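Local coordinates for protein glutaredoxin (Methanosarcina acetivorans, PDB 5CAX) that probably reduces protein disulfides in a coenzyme M-dependent manner, as a glutaredoxin-like electron-transfer enzyme, at residues V23-S28 with E48-D53; V31-T36 with S75-I80. All coordinates share one frame; numbering follows the deposited sequence.

Interaction 1 (V23-S28 with E48-D53)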
ATOM      1  N   VAL A  23      -3.172   3.381  -1.615  1.00 55.08           N
ATOM      2  CA  VAL A  23      -2.538   2.309  -2.361  1.00 55.95           C
ATOM      3  C   VAL A  23      -1.397   1.697  -1.554  1.00 56.17           C
ATOM      4  O   VAL A  23      -0.441   2.385  -1.202  1.00 57.54           O
ATOM      5  CB  VAL A  23      -2.021   2.818  -3.739  1.00 53.36           C
ATOM      6  CG1 VAL A  23      -1.490   1.667  -4.560  1.00 53.83           C
ATOM      7  CG2 VAL A  23      -3.124   3.567  -4.472  1.00 53.96           C
ATOM      8  N   MET A  24      -1.494   0.407  -1.250  1.00 58.28           N
ATOM      9  CA  MET A  24      -0.418  -0.259  -0.525  1.00 54.17           C
ATOM     10  C   MET A  24       0.453  -1.139  -1.411  1.00 57.61           C
ATOM     11  O   MET A  24      -0.047  -2.005  -2.132  1.00 55.56           O
ATOM     12  CB  MET A  24      -0.982  -1.099   0.615  1.00 56.69           C
ATOM     13  CG  MET A  24       0.082  -1.651   1.579  1.00 56.45           C
ATOM     14  SD  MET A  24      -0.441  -3.216   2.315  1.00 59.77           S
ATOM     15  CE  MET A  24      -0.165  -4.371   0.958  1.00 56.90           C
ATOM     16  N   TYR A  25       1.763  -0.912  -1.348  1.00 56.47           N
ATOM     17  CA  TYR A  25       2.708  -1.767  -2.035  1.00 57.31           C
ATOM     18  C   TYR A  25       3.312  -2.719  -1.037  1.00 59.41           C
ATOM     19  O   TYR A  25       3.818  -2.297   0.004  1.00 60.18           O
ATOM     20  CB  TYR A  25       3.784  -0.940  -2.738  1.00 58.13           C
ATOM     21  CG  TYR A  25       3.234  -0.048  -3.839  1.00 59.87           C
ATOM     22  CD1 TYR A  25       3.361  -0.405  -5.179  1.00 61.27           C
ATOM     23  CD2 TYR A  25       2.585   1.146  -3.538  1.00 61.00           C
ATOM     24  CE1 TYR A  25       2.858   0.407  -6.196  1.00 62.34           C
ATOM     25  CE2 TYR A  25       2.074   1.970  -4.547  1.00 61.38           C
ATOM     26  CZ  TYR A  25       2.212   1.595  -5.869  1.00 62.66           C
ATOM     27  OH  TYR A  25       1.702   2.408  -6.863  1.00 63.82           O
ATOM     28  N   GLY A  26       3.228  -4.015  -1.321  1.00 55.92           N
ATOM     29  CA  GLY A  26       3.788  -4.996  -0.411  1.00 56.60           C
ATOM     30  C   GLY A  26       4.460  -6.172  -1.088  1.00 62.86           C
ATOM     31  O   GLY A  26       4.520  -6.259  -2.327  1.00 58.78           O
ATOM     32  N   LEU A  27       4.972  -7.088  -0.265  1.00 57.76           N
ATOM     33  CA  LEU A  27       5.475  -8.363  -0.762  1.00 58.78           C
ATOM     34  C   LEU A  27       4.563  -9.459  -0.235  1.00 57.29           C
ATOM     35  O   LEU A  27       4.210  -9.440   0.945  1.00 57.86           O
ATOM     36  CB  LEU A  27       6.920  -8.583  -0.322  1.00 59.55           C
ATOM     37  CG  LEU A  27       7.856  -7.426  -0.683  1.00 59.95           C
ATOM     38  CD1 LEU A  27       9.235  -7.601  -0.036  1.00 60.71           C
ATOM     39  CD2 LEU A  27       7.955  -7.208  -2.190  1.00 56.85           C
ATOM     40  N   SER A  28       4.164 -10.390  -1.106  1.00 59.03           N
ATOM     41  CA  SER A  28       3.177 -11.431  -0.751  1.00 61.90           C
ATOM     42  C   SER A  28       3.732 -12.398   0.288  1.00 62.58           C
ATOM     43  O   SER A  28       2.986 -13.128   0.949  1.00 64.74           O
ATOM     44  CB  SER A  28       2.721 -12.218  -1.984  1.00 63.23           C
ATOM     45  OG  SER A  28       3.689 -13.173  -2.366  1.00 64.77           O
ATOM     46  N   GLU A  48      -6.323   0.140  -2.697  1.00 58.62           N
ATOM     47  CA  GLU A  48      -5.766  -0.763  -3.691  1.00 55.39           C
ATOM     48  C   GLU A  48      -4.558  -1.396  -3.061  1.00 54.17           C
ATOM     49  O   GLU A  48      -3.896  -0.755  -2.244  1.00 53.57           O
ATOM     50  CB  GLU A  48      -5.343  -0.023  -4.969  1.00 54.98           C
ATOM     51  CG  GLU A  48      -6.407   0.033  -6.070  1.00 61.95           C
ATOM     52  CD  GLU A  48      -6.477  -1.204  -6.950  1.00 66.19           C
ATOM     53  OE1 GLU A  48      -5.807  -2.210  -6.664  1.00 67.53           O
ATOM     54  OE2 GLU A  48      -7.166  -1.148  -7.987  1.00 70.30           O
ATOM     55  N   TYR A  49      -4.272  -2.654  -3.372  1.00 46.67           N
ATOM     56  CA  TYR A  49      -2.955  -3.148  -3.016  1.00 40.48           C
ATOM     57  C   TYR A  49      -2.297  -3.911  -4.143  1.00 39.92           C
ATOM     58  O   TYR A  49      -2.962  -4.555  -4.944  1.00 42.62           O
ATOM     59  CB  TYR A  49      -2.979  -3.982  -1.746  1.00 47.78           C
ATOM     60  CG  TYR A  49      -3.676  -5.310  -1.779  1.00 49.62           C
ATOM     61  CD1 TYR A  49      -2.974  -6.500  -2.029  1.00 50.05           C
ATOM     62  CD2 TYR A  49      -5.018  -5.394  -1.496  1.00 47.23           C
ATOM     63  CE1 TYR A  49      -3.624  -7.734  -2.014  1.00 47.65           C
ATOM     64  CE2 TYR A  49      -5.648  -6.599  -1.485  1.00 50.38           C
ATOM     65  CZ  TYR A  49      -4.971  -7.762  -1.730  1.00 49.99           C
ATOM     66  OH  TYR A  49      -5.705  -8.920  -1.686  1.00 53.63           O
ATOM     67  N   VAL A  50      -0.971  -3.781  -4.178  1.00 45.03           N
ATOM     68  CA  VAL A  50      -0.087  -4.335  -5.179  1.00 40.50           C
ATOM     69  C   VAL A  50       0.980  -5.209  -4.495  1.00 48.54           C
ATOM     70  O   VAL A  50       1.796  -4.720  -3.707  1.00 46.11           O
ATOM     71  CB  VAL A  50       0.619  -3.190  -6.003  1.00 52.96           C
ATOM     72  CG1 VAL A  50       1.607  -3.742  -7.025  1.00 40.98           C
ATOM     73  CG2 VAL A  50      -0.392  -2.263  -6.686  1.00 39.19           C
ATOM     74  N   PHE A  51       0.974  -6.508  -4.802  1.00 58.86           N
ATOM     75  CA  PHE A  51       2.054  -7.403  -4.402  1.00 59.94           C
ATOM     76  C   PHE A  51       3.154  -7.450  -5.465  1.00 61.63           C
ATOM     77  O   PHE A  51       3.093  -8.222  -6.424  1.00 63.37           O
ATOM     78  CB  PHE A  51       1.521  -8.810  -4.116  1.00 61.82           C
ATOM     79  CG  PHE A  51       0.915  -8.957  -2.751  1.00 61.47           C
ATOM     80  CD1 PHE A  51       1.520  -8.355  -1.646  1.00 59.35           C
ATOM     81  CD2 PHE A  51      -0.264  -9.668  -2.568  1.00 62.61           C
ATOM     82  CE1 PHE A  51       0.968  -8.477  -0.379  1.00 60.04           C
ATOM     83  CE2 PHE A  51      -0.827  -9.796  -1.315  1.00 62.29           C
ATOM     84  CZ  PHE A  51      -0.211  -9.199  -0.212  1.00 60.89           C
ATOM     85  N   VAL A  52       4.174  -6.623  -5.240  1.00 61.28           N
ATOM     86  CA  VAL A  52       5.283  -6.411  -6.170  1.00 61.41           C
ATOM     87  C   VAL A  52       6.039  -7.701  -6.524  1.00 61.72           C
ATOM     88  O   VAL A  52       6.507  -7.858  -7.642  1.00 64.39           O
ATOM     89  CB  VAL A  52       6.255  -5.338  -5.604  1.00 57.38           C
ATOM     90  CG1 VAL A  52       7.457  -5.173  -6.524  1.00 56.70           C
ATOM     91  CG2 VAL A  52       5.518  -3.981  -5.496  1.00 55.84           C
ATOM     92  N   ASP A  53       6.176  -8.631  -5.590  1.00 56.34           N
ATOM     93  CA  ASP A  53       6.923  -9.840  -5.925  1.00 59.25           C
ATOM     94  C   ASP A  53       6.200 -10.681  -6.982  1.00 61.66           C
ATOM     95  O   ASP A  53       6.812 -11.495  -7.663  1.00 64.96           O
ATOM     96  CB  ASP A  53       7.188 -10.687  -4.683  1.00 58.87           C
ATOM     97  CG  ASP A  53       5.934 -11.007  -3.913  1.00 56.90           C
ATOM     98  OD1 ASP A  53       5.095 -10.101  -3.755  1.00 53.05           O
ATOM     99  OD2 ASP A  53       5.807 -12.163  -3.449  1.00 58.96           O
TER
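Ser28 and Asp53 close the far end of this strand pair with a two-pronged grip on one carboxylate. Ser28 OG gives its proton to Asp53 OD2 at 2.6 Å, meeting the syn lone pair, while Ser28 N reaches Asp53 OD1 at 2.8 Å, coming from above the carboxylate plane. Both side chains hold their first torsion between backbone N and carbonyl carbon (chi1 54° for Asp53), which turns hydroxyl and carboxylate to each other. An alanine in place of Asp53 would probably leave the Ser28 amide and hydroxyl without these acceptors and set the 27-28 turn free to shift off the strand end. Beside this pair Ser28 CA sits over one face of the Phe51 ring, 3.8 Å from its centroid in a CH-pi contact; Tyr49 CD1 lies against the opposite face, and Gly26 C meets the ring edge. Behind the turn, strands 23-26 and 48-51 run parallel with an angle of 16°, as the two strands of a beta-alpha-beta crossover through helix 31-43, the opening unit of the thioredoxin fold. Their ladder alternates: Met24 N binds Glu48 O, Met24 O takes Val50 N at 2.9 Å, Gly26 N binds Val50 O, and Gly26 O accepts Val52 N at a more bent 144°. On the face with Met24 and Tyr49, Met24 CE, brought round by a bend at chi3, packs on Tyr49 CB at 3.9 Å. The other face carries Tyr25 alongside Val50, with Tyr25 CD1 4.0 Å from Val50 CB and Val52 CG2 at the ring edge. Farther out, helix 31-43 covers Met24 through Thr36, Lys37 and Leu40, whereas helix 57-70 backs Tyr25 and Val52; Glu48 OE1 is held by the amide of Lys10.

Interaction 2 (V31-T36 with S75-I80). With CD (cadmium ion), chain G.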
ATOM      1  N   VAL A  31       5.070 -11.035   6.390  1.00 60.18           N
ATOM      2  CA  VAL A  31       4.040 -10.982   7.409  1.00 60.66           C
ATOM      3  C   VAL A  31       3.448  -9.591   7.657  1.00 59.21           C
ATOM      4  O   VAL A  31       2.225  -9.448   7.734  1.00 59.17           O
ATOM      5  CB  VAL A  31       4.615 -11.493   8.764  1.00 68.78           C
ATOM      6  CG1 VAL A  31       3.594 -11.383   9.889  1.00 68.80           C
ATOM      7  CG2 VAL A  31       5.125 -12.909   8.634  1.00 71.26           C
ATOM      8  N   TRP A  32       4.306  -8.572   7.763  1.00 61.15           N
ATOM      9  CA  TRP A  32       3.864  -7.220   8.127  1.00 62.65           C
ATOM     10  C   TRP A  32       3.249  -6.469   6.950  1.00 60.44           C
ATOM     11  O   TRP A  32       2.405  -5.580   7.138  1.00 58.14           O
ATOM     12  CB  TRP A  32       5.014  -6.423   8.758  1.00 61.17           C
ATOM     13  CG  TRP A  32       5.672  -7.210   9.868  1.00 66.33           C
ATOM     14  CD1 TRP A  32       6.937  -7.722   9.866  1.00 64.10           C
ATOM     15  CD2 TRP A  32       5.073  -7.637  11.104  1.00 67.10           C
ATOM     16  NE1 TRP A  32       7.172  -8.405  11.025  1.00 65.94           N
ATOM     17  CE2 TRP A  32       6.045  -8.373  11.804  1.00 69.14           C
ATOM     18  CE3 TRP A  32       3.813  -7.455  11.691  1.00 66.06           C
ATOM     19  CZ2 TRP A  32       5.803  -8.934  13.060  1.00 68.34           C
ATOM     20  CZ3 TRP A  32       3.572  -8.012  12.935  1.00 66.92           C
ATOM     21  CH2 TRP A  32       4.561  -8.744  13.605  1.00 68.66           C
ATOM     22  N   CYS A  33       3.681  -6.824   5.744  1.00 59.03           N
ATOM     23  CA  CYS A  33       3.013  -6.362   4.528  1.00 58.06           C
ATOM     24  C   CYS A  33       1.563  -6.863   4.477  1.00 58.91           C
ATOM     25  O   CYS A  33       0.635  -6.081   4.288  1.00 57.77           O
ATOM     26  CB  CYS A  33       3.768  -6.849   3.295  1.00 58.41           C
ATOM     27  SG  CYS A  33       5.113  -5.803   2.734  1.00 57.85           S
ATOM     28  N   LYS A  34       1.374  -8.148   4.745  1.00 56.75           N
ATOM     29  CA  LYS A  34       0.053  -8.760   4.736  1.00 61.19           C
ATOM     30  C   LYS A  34      -0.774  -8.239   5.904  1.00 61.89           C
ATOM     31  O   LYS A  34      -1.982  -8.037   5.782  1.00 62.82           O
ATOM     32  CB  LYS A  34       0.171 -10.285   4.782  1.00 60.57           C
ATOM     33  CG  LYS A  34       0.528 -10.872   3.436  1.00 66.50           C
ATOM     34  CD  LYS A  34       0.663 -12.365   3.469  1.00 69.70           C
ATOM     35  CE  LYS A  34       2.005 -12.738   4.025  1.00 70.06           C
ATOM     36  NZ  LYS A  34       2.155 -14.202   4.135  1.00 73.59           N
ATOM     37  N   LYS A  35      -0.119  -8.031   7.042  1.00 63.70           N
ATOM     38  CA  LYS A  35      -0.784  -7.445   8.209  1.00 64.82           C
ATOM     39  C   LYS A  35      -1.274  -6.026   7.920  1.00 58.24           C
ATOM     40  O   LYS A  35      -2.304  -5.601   8.436  1.00 58.67           O
ATOM     41  CB  LYS A  35       0.164  -7.419   9.423  1.00 65.92           C
ATOM     42  CG  LYS A  35       0.436  -8.732  10.159  1.00 62.55           C
ATOM     43  CD  LYS A  35      -0.836  -9.422  10.602  1.00 68.28           C
ATOM     44  CE  LYS A  35      -0.541 -10.777  11.295  1.00 71.29           C
ATOM     45  NZ  LYS A  35      -1.766 -11.577  11.575  1.00 72.59           N
ATOM     46  N   THR A  36      -0.534  -5.297   7.089  1.00 57.47           N
ATOM     47  CA  THR A  36      -0.943  -3.947   6.702  1.00 56.27           C
ATOM     48  C   THR A  36      -2.219  -3.967   5.852  1.00 56.01           C
ATOM     49  O   THR A  36      -3.158  -3.224   6.148  1.00 55.95           O
ATOM     50  CB  THR A  36       0.175  -3.191   5.933  1.00 55.20           C
ATOM     51  OG1 THR A  36       1.375  -3.186   6.707  1.00 60.58           O
ATOM     52  CG2 THR A  36      -0.232  -1.755   5.656  1.00 54.49           C
ATOM     53  N   SER A  75      11.500   0.116   1.018  1.00 68.03           N
ATOM     54  CA  SER A  75      11.173  -1.012   1.876  1.00 65.86           C
ATOM     55  C   SER A  75       9.671  -1.228   1.793  1.00 60.36           C
ATOM     56  O   SER A  75       8.928  -0.333   1.385  1.00 58.86           O
ATOM     57  CB  SER A  75      11.614  -0.775   3.327  1.00 67.33           C
ATOM     58  OG  SER A  75      10.837   0.246   3.920  1.00 67.34           O
ATOM     59  N   PHE A  76       9.213  -2.407   2.180  1.00 53.61           N
ATOM     60  CA  PHE A  76       7.782  -2.690   2.112  1.00 49.74           C
ATOM     61  C   PHE A  76       7.367  -3.130   3.507  1.00 50.34           C
ATOM     62  O   PHE A  76       8.134  -3.843   4.161  1.00 53.52           O
ATOM     63  CB  PHE A  76       7.478  -3.752   1.052  1.00 48.69           C
ATOM     64  CG  PHE A  76       7.980  -3.391  -0.322  1.00 51.40           C
ATOM     65  CD1 PHE A  76       7.214  -2.609  -1.179  1.00 50.53           C
ATOM     66  CD2 PHE A  76       9.234  -3.813  -0.753  1.00 52.65           C
ATOM     67  CE1 PHE A  76       7.674  -2.256  -2.440  1.00 50.43           C
ATOM     68  CE2 PHE A  76       9.705  -3.464  -2.014  1.00 53.92           C
ATOM     69  CZ  PHE A  76       8.921  -2.685  -2.858  1.00 53.11           C
ATOM     70  N   PRO A  77       6.155  -2.738   3.956  1.00 50.86           N
ATOM     71  CA  PRO A  77       5.165  -1.997   3.151  1.00 50.26           C
ATOM     72  C   PRO A  77       5.343  -0.467   3.002  1.00 51.05           C
ATOM     73  O   PRO A  77       5.781   0.271   3.895  1.00 52.00           O
ATOM     74  CB  PRO A  77       3.858  -2.293   3.889  1.00 48.88           C
ATOM     75  CG  PRO A  77       4.287  -2.457   5.348  1.00 47.70           C
ATOM     76  CD  PRO A  77       5.640  -3.087   5.296  1.00 48.97           C
ATOM     77  N   THR A  78       4.959   0.006   1.829  1.00 57.17           N
ATOM     78  CA  THR A  78       4.837   1.435   1.601  1.00 59.41           C
ATOM     79  C   THR A  78       3.400   1.757   1.166  1.00 56.23           C
ATOM     80  O   THR A  78       2.956   1.320   0.108  1.00 53.48           O
ATOM     81  CB  THR A  78       5.890   1.919   0.571  1.00 62.47           C
ATOM     82  OG1 THR A  78       7.200   1.567   1.053  1.00 62.84           O
ATOM     83  CG2 THR A  78       5.825   3.437   0.375  1.00 63.85           C
ATOM     84  N   THR A  79       2.654   2.441   2.038  1.00 48.49           N
ATOM     85  CA  THR A  79       1.315   2.924   1.701  1.00 47.63           C
ATOM     86  C   THR A  79       1.277   4.398   1.259  1.00 50.38           C
ATOM     87  O   THR A  79       1.650   5.297   2.009  1.00 54.03           O
ATOM     88  CB  THR A  79       0.354   2.766   2.845  1.00 48.34           C
ATOM     89  OG1 THR A  79       0.410   1.415   3.318  1.00 46.95           O
ATOM     90  CG2 THR A  79      -1.069   3.115   2.350  1.00 45.11           C
ATOM     91  N   ILE A  80       0.776   4.636   0.058  1.00 51.75           N
ATOM     92  CA  ILE A  80       0.758   5.966  -0.530  1.00 51.33           C
ATOM     93  C   ILE A  80      -0.625   6.631  -0.452  1.00 52.98           C
ATOM     94  O   ILE A  80      -1.623   6.044  -0.860  1.00 54.22           O
ATOM     95  CB  ILE A  80       1.275   5.858  -1.985  1.00 48.85           C
ATOM     96  CG1 ILE A  80       2.731   5.383  -1.908  1.00 51.03           C
ATOM     97  CG2 ILE A  80       1.145   7.190  -2.741  1.00 49.56           C
ATOM     98  CD1 ILE A  80       3.397   5.050  -3.201  1.00 51.07           C
TER
HETATM   99 CD    CD G 203       7.395  -6.339   4.359  1.00 69.74          CD
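The carbonyl oxygen of Trp32, which faces Pro77 CG, is gripped twice by Thr36: the amide N binds it at 3.0 Å and the hydroxyl OG1 at 2.6 Å. Thr36 sets OG1 anti to its carbonyl carbon, beside the backbone N (chi1 -55°), and this folds the hydroxyl back along helix 31-43 toward that oxygen. The same OG1 lies against the ring of Pro77, 3.3 Å from CG, while the methyl CG2 is turned to the other side and passes Thr79 OG1. Thr36 thus both bonds within the first turn of the helix and packs on the proline. Phe90 covers Thr36 and Trp32 from outside the contact. Pro77 follows a cis peptide bond, and its CD comes within 3.8 Å of Cys33 SG; the sulphur also touches Phe76 CB at 3.6 Å, so the cysteine nestles in the corner formed by the Phe76-Pro77 link. The cis proline facing the start of the helix after strand 22-26 is a hallmark of the thioredoxin fold, and here it stands opposite the Cys-Val-Trp-Cys sequence that ends in Cys33. Beyond the corner, Thr78 OG1 gives a bond to Ser75 O and is also bonded to Asn71 ND2, linking the start of strand 78-81 to Ser75 and Asn71, while the Phe76 ring turns away to pack on Ile64 and Val67. A cadmium ion lies between the segments. Phe76 O binds it at 2.6 Å, Cys30 SG also binds it, and Cys33 SG, from the third residue of the site, stands 2.9 Å away. Two cysteine sulphurs and the carbonyl before the cis proline thus converge on one point that suits a soft metal ion, consistent with the place where glutaredoxins exchange disulfides.

How the interactions relate
The segments alternate along the chain, 23-28, 31-36, 48-53 and 75-80, so the two interactions interlock, with centres about 7 Å apart. Strand 22-26, part of interaction 1, lies between strands 48-51 and 78-81 in the sheet, parallel to the first and antiparallel to the second; probable hydrogen bonds from Ile80 N to Val23 O and from Tyr25 N to Thr78 O tie the contacts together. Helix 31-43, which links the two strands of interaction 1, supplies half of interaction 2. Leu27 N packs within 3.3 Å of Cys33 SG. The chain passes from strand 22-26 through this turn into the helix start, with Cys33, beside the cadmium site.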